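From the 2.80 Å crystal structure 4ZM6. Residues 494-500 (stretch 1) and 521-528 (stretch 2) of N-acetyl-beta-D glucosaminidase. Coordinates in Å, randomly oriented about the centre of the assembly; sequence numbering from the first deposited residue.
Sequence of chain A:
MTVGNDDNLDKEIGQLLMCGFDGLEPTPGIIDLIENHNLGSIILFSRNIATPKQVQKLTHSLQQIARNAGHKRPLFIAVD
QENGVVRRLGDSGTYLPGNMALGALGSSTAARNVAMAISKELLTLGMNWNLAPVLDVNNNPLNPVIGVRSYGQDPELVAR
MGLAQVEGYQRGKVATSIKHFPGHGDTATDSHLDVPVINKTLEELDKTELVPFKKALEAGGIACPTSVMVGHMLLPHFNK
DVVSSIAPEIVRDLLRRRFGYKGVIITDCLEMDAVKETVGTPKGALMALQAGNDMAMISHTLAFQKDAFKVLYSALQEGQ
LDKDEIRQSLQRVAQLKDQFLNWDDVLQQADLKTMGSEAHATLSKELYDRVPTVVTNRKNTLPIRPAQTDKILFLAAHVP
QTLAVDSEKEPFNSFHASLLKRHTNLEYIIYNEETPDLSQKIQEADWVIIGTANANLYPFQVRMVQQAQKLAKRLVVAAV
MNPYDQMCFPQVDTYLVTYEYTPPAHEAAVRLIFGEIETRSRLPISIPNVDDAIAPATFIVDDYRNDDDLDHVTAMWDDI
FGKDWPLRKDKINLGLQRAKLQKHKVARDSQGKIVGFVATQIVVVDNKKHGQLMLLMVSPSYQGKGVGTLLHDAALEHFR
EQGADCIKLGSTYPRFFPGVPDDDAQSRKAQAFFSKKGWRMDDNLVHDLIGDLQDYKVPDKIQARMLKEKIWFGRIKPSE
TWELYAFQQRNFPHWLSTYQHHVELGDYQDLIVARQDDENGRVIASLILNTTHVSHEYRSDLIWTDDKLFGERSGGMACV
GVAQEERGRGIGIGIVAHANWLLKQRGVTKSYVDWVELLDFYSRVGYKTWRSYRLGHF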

# COMPACT_ATOMS: atom_id res chain seq x y z
N THR A 494 21.83 32.12 0.08
CA THR A 494 22.17 31.32 1.26
C THR A 494 21.06 31.41 2.32
O THR A 494 20.86 32.45 2.94
CB THR A 494 23.60 31.65 1.77
OG1 THR A 494 23.66 31.55 3.19
CG2 THR A 494 24.03 33.05 1.32
N TYR A 495 20.35 30.29 2.50
CA TYR A 495 19.12 30.22 3.28
C TYR A 495 19.05 28.88 4.01
O TYR A 495 19.41 27.84 3.45
CB TYR A 495 17.92 30.38 2.34
CG TYR A 495 16.55 30.19 2.96
CD1 TYR A 495 15.99 31.18 3.76
CD2 TYR A 495 15.81 29.04 2.72
CE1 TYR A 495 14.73 31.01 4.32
CE2 TYR A 495 14.55 28.87 3.27
CZ TYR A 495 14.02 29.85 4.07
OH TYR A 495 12.77 29.69 4.62
N LEU A 496 18.60 28.91 5.26
CA LEU A 496 18.43 27.69 6.07
C LEU A 496 17.15 27.78 6.89
O LEU A 496 16.55 28.84 7.00
CB LEU A 496 19.64 27.45 6.99
CG LEU A 496 19.84 28.40 8.18
CD1 LEU A 496 20.53 27.67 9.33
CD2 LEU A 496 20.63 29.64 7.79
N VAL A 497 16.74 26.65 7.47
CA VAL A 497 15.49 26.58 8.20
C VAL A 497 15.66 25.75 9.48
O VAL A 497 16.40 24.77 9.50
CB VAL A 497 14.35 25.99 7.32
CG1 VAL A 497 14.03 26.95 6.18
CG2 VAL A 497 14.72 24.62 6.78
N THR A 498 14.98 26.18 10.54
CA THR A 498 15.10 25.54 11.85
C THR A 498 13.81 24.88 12.29
O THR A 498 13.79 24.19 13.31
CB THR A 498 15.54 26.55 12.93
OG1 THR A 498 14.43 27.35 13.35
CG2 THR A 498 16.66 27.45 12.41
N TYR A 499 12.72 25.13 11.55
CA TYR A 499 11.41 24.53 11.82
C TYR A 499 10.78 24.89 13.18
O TYR A 499 9.69 24.41 13.49
CB TYR A 499 11.48 22.99 11.67
CG TYR A 499 12.12 22.52 10.38
CD1 TYR A 499 11.42 22.58 9.18
CD2 TYR A 499 13.41 22.01 10.36
CE1 TYR A 499 11.99 22.15 7.99
CE2 TYR A 499 13.99 21.58 9.17
CZ TYR A 499 13.27 21.65 7.99
OH TYR A 499 13.84 21.22 6.81
N GLU A 500 11.47 25.70 13.99
CA GLU A 500 10.92 26.18 15.26
C GLU A 500 11.88 27.17 15.90
O GLU A 500 13.09 27.12 15.65
CB GLU A 500 10.65 25.02 16.24
CG GLU A 500 11.87 24.22 16.63
CD GLU A 500 11.51 23.01 17.47
OE1 GLU A 500 11.83 23.00 18.68
OE2 GLU A 500 10.90 22.07 16.91
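Stretch 2, residues 521-528: SRLPISIP

Alternation along a β-strand presents every second side chain to the same neighbour, and the packing of residues 521-528 on residues 494-500 illustrates how far that rule can carry a contact. Tyr 495 and Val 497, both within the strand 494-497, direct their CA-to-CB bonds toward the second segment, as does Tyr 499 in the loop beyond, whereas Leu 496 and Thr 498 stay out of reach. The partner has no regular helix or strand and runs in the reverse sense along this row: Leu 523 and Pro 524 meet Tyr 499, and Ile 527 meets Tyr 495. The backbones remain well apart, 8.8 Å from Val 497 CA to Leu 523 CA, so side chains bridge the gap.

Tyr 499 contributes the largest covered area. Its CE1 lies 3.6 Å from Pro 524 CD, and its OH, hydrogen-bonded elsewhere in the structure, approaches Leu 523 CD2 to 3.6 Å. That methyl sits at the edge of the ring. Although the CA-to-CB bond of Leu 523 points sideways, its end comes nearer, and the same CD2 reaches Val 497 CG2 at 4.2 Å. Ile 527 closes the row, its CD1 lying 4.1 Å from Tyr 495 CE2, again at a ring edge. The contact is small, 215 Å² in all, and chiefly apolar.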

# COMPACT_ATOMS: atom_id res chain seq x y z
N SER A 521 19.23 16.50 8.07
CA SER A 521 17.81 16.56 7.74
C SER A 521 17.55 16.84 6.26
O SER A 521 18.43 17.31 5.55
CB SER A 521 17.14 17.66 8.56
OG SER A 521 17.87 18.88 8.43
N ARG A 522 16.33 16.56 5.83
CA ARG A 522 15.89 16.82 4.46
C ARG A 522 14.56 17.56 4.54
O ARG A 522 13.68 17.16 5.31
CB ARG A 522 15.73 15.50 3.69
N LEU A 523 14.42 18.64 3.77
CA LEU A 523 13.17 19.39 3.75
C LEU A 523 11.99 18.43 3.69
O LEU A 523 11.92 17.62 2.77
CB LEU A 523 13.10 20.32 2.53
CG LEU A 523 13.62 21.74 2.63
CD1 LEU A 523 13.59 22.42 1.27
CD2 LEU A 523 12.80 22.54 3.63
N PRO A 524 11.06 18.51 4.66
CA PRO A 524 9.82 17.73 4.59
C PRO A 524 8.71 18.46 3.83
O PRO A 524 7.53 18.17 4.03
CB PRO A 524 9.46 17.55 6.07
CG PRO A 524 10.00 18.76 6.74
CD PRO A 524 11.15 19.27 5.92
N ILE A 525 9.11 19.35 2.92
CA ILE A 525 8.23 20.36 2.36
C ILE A 525 8.78 20.78 1.00
O ILE A 525 9.98 20.63 0.73
CB ILE A 525 8.20 21.59 3.32
CG1 ILE A 525 6.79 21.85 3.81
CG2 ILE A 525 8.79 22.86 2.71
CD1 ILE A 525 6.22 20.77 4.69
N SER A 526 7.91 21.30 0.14
CA SER A 526 8.34 21.96 -1.09
C SER A 526 8.28 23.46 -0.86
O SER A 526 7.30 23.97 -0.32
CB SER A 526 7.45 21.60 -2.28
OG SER A 526 8.06 20.62 -3.11
N ILE A 527 9.33 24.17 -1.27
CA ILE A 527 9.31 25.62 -1.24
C ILE A 527 9.04 26.08 -2.66
O ILE A 527 9.82 25.80 -3.55
CB ILE A 527 10.62 26.20 -0.71
CG1 ILE A 527 10.87 25.70 0.72
CG2 ILE A 527 10.57 27.73 -0.71
CD1 ILE A 527 12.22 26.09 1.29
N PRO A 528 7.90 26.77 -2.88
CA PRO A 528 7.61 27.29 -4.21
C PRO A 528 8.66 28.27 -4.70
O PRO A 528 9.25 28.99 -3.89
CB PRO A 528 6.27 28.01 -4.03
CG PRO A 528 5.65 27.38 -2.83
CD PRO A 528 6.79 27.04 -1.94